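Long-range contact in epimerase domain-containing protein (Bacillus cereus HuA2-4, PDB 6ZLK), which interconverts UDP-glucuronic acid and UDP-galacturonic acid by NAD-dependent epimerisation at the sugar C4: residues M197-D208 with K263-V273. Sequence-based numbering, arbitrary orientation.
Sequences MLEDKPLTIFGD and KSATKNFLKSV. With UGA (uridine-5'-diphosphate-glucuronic acid), chain F.
Strands 203-206 and 267-270 run parallel as a two-stranded sheet, laced by five backbone hydrogen bonds from Leu203 N to Thr266 O (2.7 Å) through to Gly207 N on Leu270 O (2.9 Å). The pair illustrates how one strand can serve two partners: while the N-H groups of Leu203, Ile205 and Gly207 turn to the 263-273 segment, Phe206 N gives a nearly straight bond to uracil O2 of UDP-glucuronic acid (2.9 Å, 172°). Uracil lies over one face of the Phe206 ring, offset toward its rim. Leu270 CD1 meets that ring at its edge, 3.6 Å from Phe206 CE1, and Val273 CG2 comes in obliquely at 3.7 Å from Phe206 CG. On the sheet face opposite Phe206 and Leu270, Ile205 lies alongside Phe269, its CD1 3.7 Å from Phe269 CE1 and also against the Lys267 chain. At the Schellman motif that ends helix 189-198, Asp200 receives Lys263, whose chain bends at chi2 (-95°) past Met197 so that NZ forms a salt bridge on the syn lone pair of Asp200 OD1 (2.7 Å). Helix 250-261 packs against Met197, Leu203 and Ile205, whereas Arg192 of helix 189-198 bonds Thr204 OG1 and touches Phe206, tying this small sheet to the UDP-sugar pocket.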
loop_
_atom_site.group_PDB
_atom_site.type_symbol
_atom_site.label_atom_id
_atom_site.label_comp_id
_atom_site.label_asym_id
_atom_site.label_seq_id
_atom_site.Cartn_x
_atom_site.Cartn_y
_atom_site.Cartn_z
ATOM N N MET A 197 -36.253 3.169 -4.833
ATOM C CA MET A 197 -37.292 3.426 -5.855
ATOM C C MET A 197 -38.473 2.484 -5.635
ATOM O O MET A 197 -39.634 2.990 -5.684
ATOM C CB MET A 197 -36.725 3.231 -7.252
ATOM C CG MET A 197 -37.682 3.622 -8.346
ATOM S SD MET A 197 -36.855 3.728 -9.947
ATOM C CE MET A 197 -35.575 4.948 -9.654
ATOM N N LEU A 198 -38.229 1.215 -5.300
ATOM C CA LEU A 198 -39.319 0.216 -5.148
ATOM C C LEU A 198 -40.148 0.543 -3.912
ATOM O O LEU A 198 -41.376 0.256 -3.917
ATOM C CB LEU A 198 -38.719 -1.185 -5.034
ATOM C CG LEU A 198 -38.288 -1.766 -6.360
ATOM C CD1 LEU A 198 -37.368 -2.948 -6.117
ATOM C CD2 LEU A 198 -39.492 -2.146 -7.190
ATOM N N GLU A 199 -39.527 1.139 -2.918
ATOM C CA GLU A 199 -40.133 1.462 -1.604
ATOM C C GLU A 199 -40.756 2.863 -1.625
ATOM O O GLU A 199 -41.281 3.285 -0.578
ATOM C CB GLU A 199 -39.076 1.279 -0.521
ATOM C CG GLU A 199 -38.755 -0.177 -0.278
ATOM C CD GLU A 199 -37.612 -0.418 0.696
ATOM O OE1 GLU A 199 -37.023 0.581 1.176
ATOM O OE2 GLU A 199 -37.302 -1.605 0.959
ATOM N N ASP A 200 -40.664 3.593 -2.740
ATOM C CA ASP A 200 -41.212 4.970 -2.835
ATOM C C ASP A 200 -40.511 5.833 -1.788
ATOM O O ASP A 200 -41.171 6.661 -1.188
ATOM C CB ASP A 200 -42.737 4.927 -2.639
ATOM C CG ASP A 200 -43.373 3.867 -3.513
ATOM O OD1 ASP A 200 -43.069 3.879 -4.741
ATOM O OD2 ASP A 200 -44.161 3.015 -2.967
ATOM N N LYS A 201 -39.218 5.596 -1.544
ATOM C CA LYS A 201 -38.386 6.411 -0.639
ATOM C C LYS A 201 -37.519 7.326 -1.490
ATOM O O LYS A 201 -37.273 7.043 -2.653
ATOM C CB LYS A 201 -37.526 5.539 0.260
ATOM C CG LYS A 201 -38.315 4.753 1.301
ATOM C CD LYS A 201 -37.420 3.849 2.110
ATOM C CE LYS A 201 -36.192 4.567 2.630
ATOM N NZ LYS A 201 -35.499 3.773 3.668
ATOM N N PRO A 202 -37.094 8.489 -0.949
ATOM C CA PRO A 202 -36.203 9.373 -1.687
ATOM C C PRO A 202 -34.949 8.586 -2.071
ATOM O O PRO A 202 -34.453 7.826 -1.266
ATOM C CB PRO A 202 -35.893 10.483 -0.675
ATOM C CG PRO A 202 -37.172 10.531 0.161
ATOM C CD PRO A 202 -37.477 9.063 0.357
ATOM N N LEU A 203 -34.454 8.876 -3.270
ATOM C CA LEU A 203 -33.190 8.274 -3.765
ATOM C C LEU A 203 -32.033 9.068 -3.150
ATOM O O LEU A 203 -31.980 10.309 -3.322
ATOM C CB LEU A 203 -33.167 8.279 -5.276
ATOM C CG LEU A 203 -33.701 7.013 -5.938
ATOM C CD1 LEU A 203 -35.111 6.708 -5.525
ATOM C CD2 LEU A 203 -33.585 7.087 -7.463
ATOM N N THR A 204 -31.103 8.379 -2.501
ATOM C CA THR A 204 -29.945 9.027 -1.856
ATOM C C THR A 204 -28.890 9.236 -2.928
ATOM O O THR A 204 -28.296 8.242 -3.339
ATOM C CB THR A 204 -29.413 8.229 -0.670
ATOM O OG1 THR A 204 -29.068 6.908 -1.080
ATOM C CG2 THR A 204 -30.380 8.172 0.504
ATOM N N ILE A 205 -28.595 10.486 -3.279
ATOM C CA ILE A 205 -27.591 10.784 -4.314
ATOM C C ILE A 205 -26.450 11.496 -3.606
ATOM O O ILE A 205 -26.719 12.521 -2.993
ATOM C CB ILE A 205 -28.207 11.639 -5.419
ATOM C CG1 ILE A 205 -29.361 10.887 -6.083
ATOM C CG2 ILE A 205 -27.128 12.074 -6.422
ATOM C CD1 ILE A 205 -30.183 11.726 -7.065
ATOM N N PHE A 206 -25.219 11.007 -3.725
ATOM C CA PHE A 206 -24.051 11.656 -3.097
ATOM C C PHE A 206 -23.530 12.686 -4.085
ATOM O O PHE A 206 -23.296 12.377 -5.271
ATOM C CB PHE A 206 -23.048 10.599 -2.600
ATOM C CG PHE A 206 -23.645 9.556 -1.701
ATOM C CD1 PHE A 206 -24.741 9.851 -0.890
ATOM C CD2 PHE A 206 -23.149 8.269 -1.666
ATOM C CE1 PHE A 206 -25.297 8.892 -0.057
ATOM C CE2 PHE A 206 -23.686 7.326 -0.814
ATOM C CZ PHE A 206 -24.758 7.626 -0.014
ATOM N N GLY A 207 -23.498 13.938 -3.654
ATOM C CA GLY A 207 -23.143 15.040 -4.544
ATOM C C GLY A 207 -24.253 15.270 -5.531
ATOM O O GLY A 207 -25.423 15.032 -5.165
ATOM N N ASP A 208 -23.947 15.697 -6.738
ATOM C CA ASP A 208 -25.015 16.186 -7.652
ATOM C C ASP A 208 -25.460 15.065 -8.614
ATOM O O ASP A 208 -26.396 15.264 -9.358
ATOM C CB ASP A 208 -24.587 17.419 -8.428
ATOM C CG ASP A 208 -23.379 17.220 -9.309
ATOM O OD1 ASP A 208 -23.008 16.063 -9.571
ATOM O OD2 ASP A 208 -22.779 18.250 -9.698
ATOM N N LYS A 263 -41.827 4.350 -12.213
ATOM C CA LYS A 263 -41.853 5.228 -11.018
ATOM C C LYS A 263 -41.323 6.620 -11.380
ATOM O O LYS A 263 -40.486 6.761 -12.297
ATOM C CB LYS A 263 -41.012 4.646 -9.874
ATOM C CG LYS A 263 -41.500 3.327 -9.294
ATOM C CD LYS A 263 -42.374 3.484 -8.084
ATOM C CE LYS A 263 -42.523 2.170 -7.357
ATOM N NZ LYS A 263 -43.799 2.124 -6.626
ATOM N N SER A 264 -41.760 7.622 -10.628
ATOM C CA SER A 264 -41.202 8.998 -10.663
ATOM C C SER A 264 -40.497 9.185 -9.326
ATOM O O SER A 264 -41.202 9.365 -8.345
ATOM C CB SER A 264 -42.302 10.035 -10.892
ATOM N N ALA A 265 -39.167 9.091 -9.284
ATOM C CA ALA A 265 -38.388 9.047 -8.026
ATOM C C ALA A 265 -38.199 10.456 -7.440
ATOM O O ALA A 265 -37.969 11.385 -8.173
ATOM C CB ALA A 265 -37.049 8.404 -8.284
ATOM N N THR A 266 -38.261 10.567 -6.129
ATOM C CA THR A 266 -37.850 11.774 -5.376
ATOM C C THR A 266 -36.347 11.676 -5.156
ATOM O O THR A 266 -35.912 10.626 -4.741
ATOM C CB THR A 266 -38.571 11.832 -4.036
ATOM O OG1 THR A 266 -39.944 11.919 -4.420
ATOM C CG2 THR A 266 -38.212 13.009 -3.170
ATOM N N LYS A 267 -35.619 12.764 -5.371
ATOM C CA LYS A 267 -34.154 12.774 -5.161
ATOM C C LYS A 267 -33.829 13.426 -3.835
ATOM O O LYS A 267 -34.335 14.521 -3.521
ATOM C CB LYS A 267 -33.488 13.511 -6.307
ATOM C CG LYS A 267 -33.638 12.800 -7.647
ATOM C CD LYS A 267 -32.985 13.500 -8.784
ATOM C CE LYS A 267 -33.202 12.768 -10.084
ATOM N NZ LYS A 267 -34.599 12.936 -10.585
ATOM N N ASN A 268 -32.956 12.781 -3.084
ATOM C CA ASN A 268 -32.363 13.353 -1.866
ATOM C C ASN A 268 -30.878 13.567 -2.139
ATOM O O ASN A 268 -30.143 12.590 -2.088
ATOM C CB ASN A 268 -32.625 12.446 -0.675
ATOM C CG ASN A 268 -32.068 12.974 0.626
ATOM O OD1 ASN A 268 -31.689 14.146 0.716
ATOM N ND2 ASN A 268 -31.974 12.099 1.621
ATOM N N PHE A 269 -30.476 14.790 -2.470
ATOM C CA PHE A 269 -29.065 15.103 -2.744
ATOM C C PHE A 269 -28.325 15.322 -1.434
ATOM O O PHE A 269 -28.636 16.277 -0.679
ATOM C CB PHE A 269 -28.996 16.312 -3.643
ATOM C CG PHE A 269 -29.523 16.088 -5.032
ATOM C CD1 PHE A 269 -28.758 15.456 -5.980
ATOM C CD2 PHE A 269 -30.765 16.563 -5.405
ATOM C CE1 PHE A 269 -29.188 15.307 -7.279
ATOM C CE2 PHE A 269 -31.218 16.380 -6.700
ATOM C CZ PHE A 269 -30.430 15.773 -7.636
ATOM N N LEU A 270 -27.389 14.447 -1.137
ATOM C CA LEU A 270 -26.598 14.521 0.106
ATOM C C LEU A 270 -25.225 15.049 -0.216
ATOM O O LEU A 270 -24.851 15.101 -1.386
ATOM C CB LEU A 270 -26.521 13.139 0.731
ATOM C CG LEU A 270 -27.888 12.537 1.023
ATOM C CD1 LEU A 270 -27.736 11.079 1.360
ATOM C CD2 LEU A 270 -28.585 13.314 2.129
ATOM N N LYS A 271 -24.527 15.451 0.816
ATOM C CA LYS A 271 -23.152 15.970 0.689
ATOM C C LYS A 271 -22.298 14.882 0.028
ATOM O O LYS A 271 -22.407 13.674 0.340
ATOM C CB LYS A 271 -22.682 16.419 2.075
ATOM C CG LYS A 271 -21.295 17.038 2.142
ATOM C CD LYS A 271 -21.177 18.376 1.445
ATOM C CE LYS A 271 -19.738 18.860 1.390
ATOM N NZ LYS A 271 -18.927 18.112 0.392
ATOM N N SER A 272 -21.470 15.283 -0.922
ATOM C CA SER A 272 -20.536 14.325 -1.546
ATOM C C SER A 272 -19.663 13.755 -0.418
ATOM O O SER A 272 -19.459 14.443 0.606
ATOM C CB SER A 272 -19.765 14.966 -2.661
ATOM O OG SER A 272 -19.004 16.021 -2.122
ATOM N N VAL A 273 -19.232 12.525 -0.609
ATOM C CA VAL A 273 -18.475 11.692 0.363
ATOM C C VAL A 273 -17.009 11.835 -0.026
ATOM O O VAL A 273 -16.693 11.840 -1.219
ATOM C CB VAL A 273 -18.953 10.229 0.277
ATOM C CG1 VAL A 273 -18.595 9.462 1.521
ATOM C CG2 VAL A 273 -20.449 10.126 0.053
HETATM C "C1'" UGA F . -17.566 -0.003 -6.493
HETATM C "C2'" UGA F . -17.411 -1.053 -5.404
HETATM O "O2'" UGA F . -18.187 -0.632 -4.288
HETATM C "C3'" UGA F . -15.976 -1.236 -4.970
HETATM O "O3'" UGA F . -15.926 -2.404 -4.147
HETATM C "C4'" UGA F . -15.034 -1.383 -6.153
HETATM O "O4'" UGA F . -13.685 -1.372 -5.669
HETATM C "C5'" UGA F . -15.253 -0.230 -7.146
HETATM O "O5'" UGA F . -16.628 -0.195 -7.536
HETATM C "C6'" UGA F . -14.414 -0.263 -8.436
HETATM O "O'P" UGA F . -13.264 -0.637 -8.408
HETATM O "O'Q" UGA F . -14.893 0.144 -9.460
HETATM P PB UGA F . -18.148 2.558 -6.526
HETATM O O1B UGA F . -17.703 2.892 -7.885
HETATM O O2B UGA F . -18.079 3.551 -5.420
HETATM O O3B UGA F . -17.464 1.262 -5.874
HETATM O O3A UGA F . -19.633 1.993 -6.678
HETATM P PA UGA F . -21.083 2.346 -6.111
HETATM O O1A UGA F . -21.079 2.092 -4.668
HETATM O O2A UGA F . -22.048 1.658 -6.986
HETATM O O5D UGA F . -21.165 3.939 -6.345
HETATM C C5D UGA F . -21.159 4.537 -7.627
HETATM C C4D UGA F . -21.524 5.982 -7.466
HETATM O O4D UGA F . -22.825 6.108 -6.840
HETATM C C3D UGA F . -20.560 6.797 -6.599
HETATM O O3D UGA F . -20.249 7.946 -7.390
HETATM C C2D UGA F . -21.358 7.143 -5.339
HETATM O O2D UGA F . -21.165 8.500 -4.979
HETATM C C1D UGA F . -22.803 7.080 -5.818
HETATM N N1 UGA F . -23.776 6.682 -4.790
HETATM C C6 UGA F . -23.634 5.522 -4.080
HETATM C C2 UGA F . -24.913 7.471 -4.690
HETATM O O2 UGA F . -25.065 8.523 -5.300
HETATM N N3 UGA F . -25.857 6.987 -3.842
HETATM C C4 UGA F . -25.786 5.836 -3.093
HETATM O O4 UGA F . -26.725 5.573 -2.345
HETATM C C5 UGA F . -24.568 5.080 -3.232
HETATM O O HOH W 1 -45.691 1.317 -4.105
HETATM O O HOH W 2 -38.517 7.810 -4.860
#